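Side-chain contacts in DUF305 domain-containing protein (Deinococcus radiodurans R1, PDB 3BT5), which is of unknown function but folds as a bundle of long helices, consistent with its place in a clan of ferritin-like families: residues A[63-66]-A[67-70]; A[109-112]-A[113-116]; A[134-137]-A[138-142]. All coordinates share one frame; numbering follows the deposited sequence.

Contact 1: residues A[63-66]-A[67-70]; sequences AMLG and RWGQ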
ATOM      1  N   ALA A  63      10.075  -0.295  12.732  1.00 15.59           N
ATOM      2  CA  ALA A  63      10.732   0.240  13.932  1.00 16.37           C
ATOM      3  C   ALA A  63       9.747   0.299  15.097  1.00 16.84           C
ATOM      4  O   ALA A  63      10.085  -0.023  16.225  1.00 17.88           O
ATOM      5  CB  ALA A  63      11.295   1.614  13.650  1.00 18.90           C
ATOM      6  N   MET A  64       8.513   0.696  14.806  0.70 16.84           N
ATOM      7  CA  MET A  64       7.481   0.762  15.831  0.70 17.78           C
ATOM      8  C   MET A  64       7.232  -0.604  16.456  0.70 18.50           C
ATOM      9  O   MET A  64       7.159  -0.738  17.672  0.70 19.33           O
ATOM     10  CB  MET A  64       6.193   1.248  15.198  0.70 22.80           C
ATOM     11  CG  MET A  64       5.684   2.467  15.853  0.70 20.25           C
ATOM     12  SD  MET A  64       4.266   3.178  15.023  0.70 21.04           S
ATOM     13  CE  MET A  64       4.919   4.794  14.610  0.70 20.15           C
ATOM     14  N   LEU A  65       7.042  -1.616  15.609  1.00 17.27           N
ATOM     15  CA  LEU A  65       6.785  -2.950  16.107  1.00 18.16           C
ATOM     16  C   LEU A  65       8.003  -3.413  16.919  1.00 18.07           C
ATOM     17  O   LEU A  65       7.845  -3.980  17.985  1.00 20.98           O
ATOM     18  CB  LEU A  65       6.471  -3.914  14.985  1.00 19.16           C
ATOM     19  CG  LEU A  65       5.150  -3.632  14.249  1.00 17.69           C
ATOM     20  CD1 LEU A  65       4.995  -4.712  13.188  1.00 21.92           C
ATOM     21  CD2 LEU A  65       3.975  -3.670  15.217  1.00 18.54           C
ATOM     22  N   GLY A  66       9.202  -3.161  16.413  1.00 17.23           N
ATOM     23  CA  GLY A  66      10.408  -3.518  17.173  1.00 18.44           C
ATOM     24  C   GLY A  66      10.465  -2.861  18.547  1.00 19.41           C
ATOM     25  O   GLY A  66      10.775  -3.525  19.566  1.00 22.33           O
ATOM     26  N   ARG A  67      10.208  -1.557  18.589  1.00 19.10           N
ATOM     27  CA  ARG A  67      10.216  -0.833  19.876  1.00 21.04           C
ATOM     28  C   ARG A  67       9.170  -1.356  20.840  1.00 21.60           C
ATOM     29  O   ARG A  67       9.394  -1.396  22.061  1.00 26.87           O
ATOM     30  CB  ARG A  67       9.997   0.674  19.688  1.00 21.39           C
ATOM     31  CG  ARG A  67      11.126   1.389  18.980  1.00 22.72           C
ATOM     32  CD  ARG A  67      11.003   2.913  19.132  1.00 24.88           C
ATOM     33  NE  ARG A  67       9.799   3.457  18.490  1.00 25.67           N
ATOM     34  CZ  ARG A  67       9.735   3.830  17.213  1.00 26.27           C
ATOM     35  NH1 ARG A  67      10.795   3.693  16.424  1.00 28.60           N
ATOM     36  NH2 ARG A  67       8.609   4.332  16.719  1.00 25.14           N
ATOM     37  N   TRP A  68       8.013  -1.733  20.301  1.00 21.97           N
ATOM     38  CA  TRP A  68       6.909  -2.192  21.144  1.00 21.14           C
ATOM     39  C   TRP A  68       7.108  -3.636  21.560  1.00 24.58           C
ATOM     40  O   TRP A  68       6.360  -4.160  22.397  1.00 26.80           O
ATOM     41  CB  TRP A  68       5.585  -2.093  20.375  1.00 20.49           C
ATOM     42  CG  TRP A  68       5.213  -0.711  20.029  1.00 19.70           C
ATOM     43  CD1 TRP A  68       5.751   0.448  20.522  1.00 21.32           C
ATOM     44  CD2 TRP A  68       4.188  -0.321  19.101  1.00 16.94           C
ATOM     45  NE1 TRP A  68       5.128   1.536  19.959  1.00 22.05           N
ATOM     46  CE2 TRP A  68       4.163   1.092  19.081  1.00 20.22           C
ATOM     47  CE3 TRP A  68       3.300  -1.030  18.279  1.00 17.87           C
ATOM     48  CZ2 TRP A  68       3.284   1.810  18.288  1.00 21.18           C
ATOM     49  CZ3 TRP A  68       2.421  -0.306  17.464  1.00 18.58           C
ATOM     50  CH2 TRP A  68       2.417   1.098  17.475  1.00 20.82           C
ATOM     51  N   GLY A  69       8.108  -4.283  20.956  1.00 25.45           N
ATOM     52  CA  GLY A  69       8.369  -5.692  21.198  1.00 26.77           C
ATOM     53  C   GLY A  69       7.218  -6.538  20.722  1.00 27.22           C
ATOM     54  O   GLY A  69       6.832  -7.508  21.394  1.00 29.55           O
ATOM     55  N   GLN A  70       6.645  -6.160  19.574  1.00 24.51           N
ATOM     56  CA  GLN A  70       5.520  -6.886  19.000  1.00 24.39           C
ATOM     57  C   GLN A  70       5.952  -7.557  17.711  1.00 24.62           C
ATOM     58  O   GLN A  70       6.721  -6.989  16.947  1.00 24.80           O
ATOM     59  CB  GLN A  70       4.377  -5.917  18.700  1.00 24.01           C
ATOM     60  CG  GLN A  70       3.772  -5.306  19.945  1.00 23.90           C
ATOM     61  CD  GLN A  70       2.876  -6.273  20.702  1.00 25.26           C
ATOM     62  OE1 GLN A  70       2.640  -7.399  20.266  1.00 28.97           O
ATOM     63  NE2 GLN A  70       2.354  -5.823  21.828  1.00 32.27           N
TER
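Trp-68 lies over the carbonyl of Met-64 at the C-terminal end of helix 41-68. With CG anti to its own carbonyl carbon (chi1 -64°), the indole folds back along the last turn. Its CB sits 3.4 Å from Met-64 O, and that oxygen stands over one ring face, 3.1 Å from Trp-68 CG, while also accepting the backbone bond from Trp-68 N. Farther out, Trp-68 CE3 meets Leu-65 CD2 obliquely at 4.1 Å. Trp-68 CZ2 rests 3.5 Å from Met-64 CG, the two side chains running alongside each other. At the far rim, Trp-68 CH2 is 3.7 Å from Met-64 SD, an oblique Met-aromatic contact, described for one of the two Met-64 conformers. Trp-68 NE1 is hydrogen-bonded to one carboxylate oxygen of Glu-133, on the neighbouring helix 132-158; the other oxygen pairs with Arg-67, whose guanidinium covers Ala-63 O and Met-64 CA with one face. Gly-69, at positive phi, ends the helix in a Schellman motif: Gln-70 N reaches Leu-65 O at 3.0 Å, and Gly-69 N meets Gly-66 O from above the carbonyl plane at 3.1 Å. With an alanine at Trp-68, Glu-133 would probably lose its indole donor and Met-64, at least in the conformer described, the flat surface along which it lies. Indole and guanidinium thus both serve one carboxylate, tying the two helices together.

Contact 2: residues A[109-112]-A[113-116]; sequences RLMI and RHHQ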
ATOM      1  N   ARG A 109      -5.384   0.618 -11.629  1.00 15.23           N
ATOM      2  CA  ARG A 109      -6.648   0.340 -10.960  1.00 15.70           C
ATOM      3  C   ARG A 109      -6.423  -0.380  -9.629  1.00 14.26           C
ATOM      4  O   ARG A 109      -7.063  -0.045  -8.626  1.00 15.59           O
ATOM      5  CB  ARG A 109      -7.572  -0.466 -11.864  1.00 17.58           C
ATOM      6  CG  ARG A 109      -8.027   0.296 -13.085  1.00 22.17           C
ATOM      7  CD  ARG A 109      -9.091  -0.496 -13.767  1.00 31.38           C
ATOM      8  NE  ARG A 109      -8.511  -1.623 -14.485  1.00 40.86           N
ATOM      9  CZ  ARG A 109      -8.343  -1.648 -15.807  1.00 42.38           C
ATOM     10  NH1 ARG A 109      -7.812  -2.708 -16.391  1.00 37.24           N
ATOM     11  NH2 ARG A 109      -8.715  -0.608 -16.544  1.00 46.38           N
ATOM     12  N   LEU A 110      -5.546  -1.374  -9.617  1.00 14.51           N
ATOM     13  CA  LEU A 110      -5.307  -2.122  -8.400  1.00 13.65           C
ATOM     14  C   LEU A 110      -4.637  -1.258  -7.362  1.00 13.37           C
ATOM     15  O   LEU A 110      -4.977  -1.340  -6.186  1.00 15.06           O
ATOM     16  CB  LEU A 110      -4.435  -3.363  -8.678  1.00 13.31           C
ATOM     17  CG  LEU A 110      -5.103  -4.448  -9.545  1.00 14.31           C
ATOM     18  CD1 LEU A 110      -4.070  -5.498  -9.897  1.00 15.09           C
ATOM     19  CD2 LEU A 110      -6.305  -5.081  -8.797  1.00 15.63           C
ATOM     20  N   MET A 111      -3.672  -0.438  -7.771  1.00 13.71           N
ATOM     21  CA  MET A 111      -2.987   0.379  -6.774  1.00 13.87           C
ATOM     22  C   MET A 111      -3.903   1.473  -6.234  1.00 13.98           C
ATOM     23  O   MET A 111      -3.829   1.804  -5.055  1.00 14.51           O
ATOM     24  CB  MET A 111      -1.702   0.981  -7.347  1.00 15.29           C
ATOM     25  CG  MET A 111      -0.818   1.634  -6.278  1.00 16.31           C
ATOM     26  SD  MET A 111       0.076   0.442  -5.217  1.00 15.68           S
ATOM     27  CE  MET A 111       1.331  -0.102  -6.378  1.00 18.98           C
ATOM     28  N   ILE A 112      -4.774   2.028  -7.075  1.00 13.66           N
ATOM     29  CA  ILE A 112      -5.757   2.974  -6.556  1.00 14.49           C
ATOM     30  C   ILE A 112      -6.659   2.332  -5.504  1.00 15.13           C
ATOM     31  O   ILE A 112      -6.864   2.903  -4.436  1.00 15.43           O
ATOM     32  CB  ILE A 112      -6.610   3.608  -7.694  1.00 15.67           C
ATOM     33  CG1 ILE A 112      -5.751   4.562  -8.537  1.00 16.44           C
ATOM     34  CG2 ILE A 112      -7.866   4.303  -7.118  1.00 16.91           C
ATOM     35  CD1 ILE A 112      -6.394   4.874  -9.912  1.00 16.74           C
ATOM     36  N   ARG A 113      -7.188   1.143  -5.788  1.00 14.86           N
ATOM     37  CA  ARG A 113      -8.088   0.509  -4.835  0.70 14.82           C
ATOM     38  C   ARG A 113      -7.337   0.167  -3.548  1.00 14.70           C
ATOM     39  O   ARG A 113      -7.863   0.324  -2.431  1.00 15.81           O
ATOM     40  CB  ARG A 113      -8.731  -0.737  -5.469  0.70 16.37           C
ATOM     41  CG  ARG A 113      -9.879  -1.343  -4.646  0.70 17.24           C
ATOM     42  CD  ARG A 113     -10.359  -2.657  -5.259  0.70 20.48           C
ATOM     43  NE  ARG A 113      -9.294  -3.651  -5.255  0.70 22.74           N
ATOM     44  CZ  ARG A 113      -9.235  -4.736  -6.024  0.70 21.97           C
ATOM     45  NH1 ARG A 113     -10.151  -5.000  -6.950  0.70 29.97           N
ATOM     46  NH2 ARG A 113      -8.238  -5.544  -5.885  0.70 16.12           N
ATOM     47  N   HIS A 114      -6.108  -0.290  -3.712  1.00 14.96           N
ATOM     48  CA  HIS A 114      -5.223  -0.580  -2.604  1.00 15.06           C
ATOM     49  C   HIS A 114      -5.051   0.651  -1.706  1.00 13.80           C
ATOM     50  O   HIS A 114      -5.226   0.586  -0.473  1.00 14.91           O
ATOM     51  CB  HIS A 114      -3.904  -1.059  -3.199  1.00 15.46           C
ATOM     52  CG  HIS A 114      -2.768  -1.146  -2.250  1.00 14.61           C
ATOM     53  ND1 HIS A 114      -2.050  -0.041  -1.853  1.00 16.70           N
ATOM     54  CD2 HIS A 114      -2.203  -2.218  -1.631  1.00 17.06           C
ATOM     55  CE1 HIS A 114      -1.091  -0.422  -1.028  1.00 17.87           C
ATOM     56  NE2 HIS A 114      -1.161  -1.739  -0.880  1.00 16.73           N
ATOM     57  N   HIS A 115      -4.750   1.795  -2.314  1.00 14.39           N
ATOM     58  CA  HIS A 115      -4.547   3.006  -1.540  1.00 13.43           C
ATOM     59  C   HIS A 115      -5.851   3.500  -0.896  1.00 14.23           C
ATOM     60  O   HIS A 115      -5.833   4.024   0.212  1.00 15.77           O
ATOM     61  CB  HIS A 115      -4.000   4.104  -2.466  1.00 15.33           C
ATOM     62  CG  HIS A 115      -2.517   4.028  -2.704  1.00 14.88           C
ATOM     63  ND1 HIS A 115      -1.798   2.843  -2.635  1.00 16.35           N
ATOM     64  CD2 HIS A 115      -1.617   5.003  -2.984  1.00 17.16           C
ATOM     65  CE1 HIS A 115      -0.514   3.106  -2.846  1.00 17.51           C
ATOM     66  NE2 HIS A 115      -0.380   4.411  -3.080  1.00 17.91           N
ATOM     67  N   GLN A 116      -6.976   3.346  -1.582  1.00 14.85           N
ATOM     68  CA  GLN A 116      -8.264   3.687  -0.979  1.00 15.63           C
ATOM     69  C   GLN A 116      -8.500   2.844   0.263  1.00 15.20           C
ATOM     70  O   GLN A 116      -9.019   3.346   1.252  1.00 16.27           O
ATOM     71  CB  GLN A 116      -9.411   3.535  -1.992  1.00 16.99           C
ATOM     72  CG  GLN A 116      -9.306   4.558  -3.117  1.00 18.28           C
ATOM     73  CD  GLN A 116     -10.239   4.279  -4.272  1.00 19.65           C
ATOM     74  OE1 GLN A 116     -10.558   3.129  -4.551  1.00 21.89           O
ATOM     75  NE2 GLN A 116     -10.639   5.334  -4.987  1.00 23.45           N
TER
HETATM   76  O   HOH W   1      -6.208  -3.791  -5.315  1.00 18.97           O
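Met-111 brings its thioether against His-115, one turn further along helix 100-122: SD lies 3.6 Å from His-115 CE1, and CG of Met-111 approaches the same carbon at 3.7 Å in an off-centre CH-pi contact. The methionine starts with CG opposite its backbone N (chi1 -170°) and then bends at both chi2 and chi3, a curled shape that carries the sulfur back to the imidazoles. The ring of His-114 is met too, Met-111 SD standing 4.0 Å from His-114 ND1, so one sulfur borders two rings, obliquely in each case. These neighbouring histidines leave the backbone differently. His-114 has CG anti to its N (chi1 168°), whereas in His-115 CG lies beside the N (chi1 -82°). The two rings thereby turn their edges to each other, and ND1 of His-114 and ND1 of His-115 share an in-plane hydrogen bond of 3.0 Å. Their NE2 atoms are held as well, that of His-114 by His-23 O and that of His-115 by Glu-148. The setting is the interior of a four-helix bundle, consistent with a ferritin-like fold: helix 100-122 carries these residues, and helices 11-37, 41-68 and 132-158 pack around them. On another side of the helix, Leu-110 and Arg-113 run alongside each other, Leu-110 CD2 touching Arg-113 NH2 at 3.5 Å in one of two arginine conformers. The arginine chain bends at chi3, and its guanidinium forms a salt bridge with Glu-91; a water that donates to Leu-110 O accepts a weak bond from Arg-113 NH2. Ile-112 CG2 packs 3.6 Å from Gln-116 NE2, the glutamine, extended beyond CG, lying alongside the isoleucine and pointing the same way, with Gln-116 CG 3.2 Å from Ile-112 O.

Contact 3: residues A[134-137]-A[138-142]; sequences VERL and ARQIV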
ATOM      1  N   VAL A 134       1.725   7.133  16.541  1.00 20.13           N
ATOM      2  CA  VAL A 134       0.773   6.436  15.681  1.00 19.81           C
ATOM      3  C   VAL A 134      -0.062   7.467  14.947  1.00 19.56           C
ATOM      4  O   VAL A 134      -0.294   7.340  13.752  1.00 19.49           O
ATOM      5  CB  VAL A 134      -0.106   5.420  16.469  1.00 20.53           C
ATOM      6  CG1 VAL A 134      -1.184   4.804  15.573  1.00 22.59           C
ATOM      7  CG2 VAL A 134       0.785   4.314  17.063  1.00 23.41           C
ATOM      8  N   GLU A 135      -0.467   8.531  15.640  1.00 22.03           N
ATOM      9  CA  GLU A 135      -1.218   9.591  14.976  1.00 23.87           C
ATOM     10  C   GLU A 135      -0.394  10.208  13.847  1.00 21.93           C
ATOM     11  O   GLU A 135      -0.909  10.467  12.753  1.00 21.73           O
ATOM     12  CB  GLU A 135      -1.656  10.685  15.978  1.00 26.64           C
ATOM     13  CG  GLU A 135      -2.584  11.707  15.317  1.00 34.98           C
ATOM     14  CD  GLU A 135      -2.945  12.883  16.199  1.00 39.36           C
ATOM     15  OE1 GLU A 135      -2.319  13.053  17.271  1.00 45.40           O
ATOM     16  OE2 GLU A 135      -3.858  13.644  15.799  1.00 48.54           O
ATOM     17  N   ARG A 136       0.888  10.430  14.114  0.70 21.69           N
ATOM     18  CA  ARG A 136       1.779  11.046  13.131  0.70 23.23           C
ATOM     19  C   ARG A 136       1.878  10.147  11.899  0.70 20.15           C
ATOM     20  O   ARG A 136       1.702  10.600  10.754  0.70 21.46           O
ATOM     21  CB  ARG A 136       3.160  11.286  13.754  0.70 25.73           C
ATOM     22  CG  ARG A 136       4.132  12.079  12.891  0.70 31.32           C
ATOM     23  CD  ARG A 136       5.406  12.446  13.662  0.70 35.27           C
ATOM     24  NE  ARG A 136       6.138  11.269  14.136  0.70 39.48           N
ATOM     25  CZ  ARG A 136       6.300  10.940  15.419  0.70 41.30           C
ATOM     26  NH1 ARG A 136       6.984   9.848  15.743  0.70 36.90           N
ATOM     27  NH2 ARG A 136       5.783  11.699  16.379  0.70 43.36           N
ATOM     28  N   LEU A 137       2.158   8.871  12.138  1.00 18.75           N
ATOM     29  CA  LEU A 137       2.248   7.876  11.053  1.00 19.90           C
ATOM     30  C   LEU A 137       0.951   7.827  10.251  1.00 17.73           C
ATOM     31  O   LEU A 137       0.949   7.825   9.006  1.00 18.54           O
ATOM     32  CB  LEU A 137       2.510   6.501  11.645  1.00 21.21           C
ATOM     33  CG  LEU A 137       2.395   5.333  10.658  1.00 21.55           C
ATOM     34  CD1 LEU A 137       3.549   5.394   9.663  1.00 25.08           C
ATOM     35  CD2 LEU A 137       2.363   3.975  11.390  1.00 22.96           C
ATOM     36  N   ALA A 138      -0.167   7.811  10.967  1.00 17.57           N
ATOM     37  CA  ALA A 138      -1.468   7.766  10.303  1.00 17.60           C
ATOM     38  C   ALA A 138      -1.666   8.971   9.383  1.00 17.81           C
ATOM     39  O   ALA A 138      -2.125   8.840   8.233  1.00 18.43           O
ATOM     40  CB  ALA A 138      -2.584   7.694  11.330  1.00 19.63           C
ATOM     41  N   ARG A 139      -1.364  10.159   9.890  0.70 19.05           N
ATOM     42  CA  ARG A 139      -1.483  11.345   9.054  0.70 21.36           C
ATOM     43  C   ARG A 139      -0.596  11.240   7.808  0.70 19.93           C
ATOM     44  O   ARG A 139      -1.038  11.553   6.685  0.70 21.12           O
ATOM     45  CB  ARG A 139      -1.176  12.595   9.886  0.70 23.40           C
ATOM     46  CG  ARG A 139      -2.172  12.763  11.031  0.70 30.37           C
ATOM     47  CD  ARG A 139      -2.085  14.104  11.747  0.70 33.58           C
ATOM     48  NE  ARG A 139      -3.136  14.208  12.761  0.70 39.80           N
ATOM     49  CZ  ARG A 139      -4.400  14.544  12.503  0.70 42.47           C
ATOM     50  NH1 ARG A 139      -4.779  14.823  11.262  0.70 43.95           N
ATOM     51  NH2 ARG A 139      -5.290  14.606  13.487  0.70 42.50           N
ATOM     52  N   GLN A 140       0.644  10.791   7.983  1.00 20.72           N
ATOM     53  CA  GLN A 140       1.561  10.631   6.831  1.00 21.86           C
ATOM     54  C   GLN A 140       1.029   9.647   5.795  1.00 19.04           C
ATOM     55  O   GLN A 140       1.115   9.884   4.585  1.00 20.20           O
ATOM     56  CB  GLN A 140       2.967  10.222   7.276  1.00 23.89           C
ATOM     57  CG  GLN A 140       3.704  11.304   8.065  1.00 30.35           C
ATOM     58  CD  GLN A 140       4.909  10.762   8.827  1.00 39.49           C
ATOM     59  OE1 GLN A 140       5.317   9.614   8.637  1.00 42.37           O
ATOM     60  NE2 GLN A 140       5.475  11.589   9.702  1.00 44.42           N
ATOM     61  N   ILE A 141       0.505   8.526   6.265  1.00 17.82           N
ATOM     62  CA  ILE A 141      -0.074   7.534   5.367  1.00 17.72           C
ATOM     63  C   ILE A 141      -1.207   8.143   4.548  1.00 16.94           C
ATOM     64  O   ILE A 141      -1.232   8.000   3.315  1.00 19.07           O
ATOM     65  CB  ILE A 141      -0.569   6.293   6.141  1.00 17.29           C
ATOM     66  CG1 ILE A 141       0.621   5.499   6.691  1.00 18.13           C
ATOM     67  CG2 ILE A 141      -1.487   5.427   5.257  1.00 17.54           C
ATOM     68  CD1 ILE A 141       0.233   4.420   7.699  1.00 19.93           C
ATOM     69  N   VAL A 142      -2.140   8.833   5.213  1.00 17.87           N
ATOM     70  CA  VAL A 142      -3.308   9.363   4.520  1.00 18.11           C
ATOM     71  C   VAL A 142      -2.861  10.379   3.462  1.00 19.80           C
ATOM     72  O   VAL A 142      -3.297  10.339   2.317  1.00 20.05           O
ATOM     73  CB  VAL A 142      -4.366   9.974   5.500  1.00 20.13           C
ATOM     74  CG1 VAL A 142      -5.465  10.754   4.743  1.00 24.27           C
ATOM     75  CG2 VAL A 142      -4.993   8.892   6.361  1.00 24.25           C
TER
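Glu-135 sets one carboxylate oxygen at the edge of the Arg-139 guanidinium, nearly in its plane, and the two flat groups are turned 51° against each other. Arg-139 NH2 binds Glu-135 OE2 at 2.9 Å on the anti lone pair, the one directed away from OE1. Arg-139 NE reaches the same oxygen at 3.2 Å from above the carboxylate plane, a more bent bond. Both donors therefore converge on OE2 in a side-on salt bridge between residues i and i+4, described for one of two conformers of Arg-139. Glu-135 holds CG anti to its backbone N (chi1 -173°) and stays extended, while in Arg-139 CG lies beside the backbone N, and Arg-139 CG is 3.1 Å from Glu-135 O; the chains thus run alongside each other to meet at their polar ends. Arg-136 and Gln-140 repeat the same i, i+4 spacing in another way. The amide nitrogen of Gln-140 lies near the edge of the Arg-136 guanidinium, but the closer approach is to the aliphatic part, Gln-140 NE2 to Arg-136 CG at 3.5 Å; here too one of two arginine conformers is described. Gln-140 OE1 takes a weak hydrogen bond from Gln-60.

The inner side is apolar. Leu-137 and Ile-141 meet at a slant, Leu-137 CG 3.8 Å from Ile-141 CD1, and Ile-141 CG1 lies 3.3 Å from Leu-137 O. Ala-138 CB sits 3.4 Å from Val-134 O. From helix 132-158, Leu-137 and Ile-141 pack on Gln-57, Gln-60 and Met-61 of helix 41-68, while Ala-138, Ile-141 and Val-142 meet Thr-122 at the end of helix 100-122.

Contacts 1 and 3 share an interface between helices 41-68 and 132-158: their centres are 16 Å apart, and Trp-68 CH2 touches Val-134 CG2 at 3.6 Å. Contact 2 lies nearer the middle of the chain, on helix 100-122. Its centre is 28 Å from that of contact 1, on the other side of the chain's centre, and 18 Å from that of contact 3, with about 7 Å between the nearest atoms of contacts 2 and 3. Helix 132-158 nevertheless serves all three, carrying contact 3, supplying Glu-133 to contact 1 and Glu-148 to contact 2. No active site is established for this protein, so none can be assigned to these contacts.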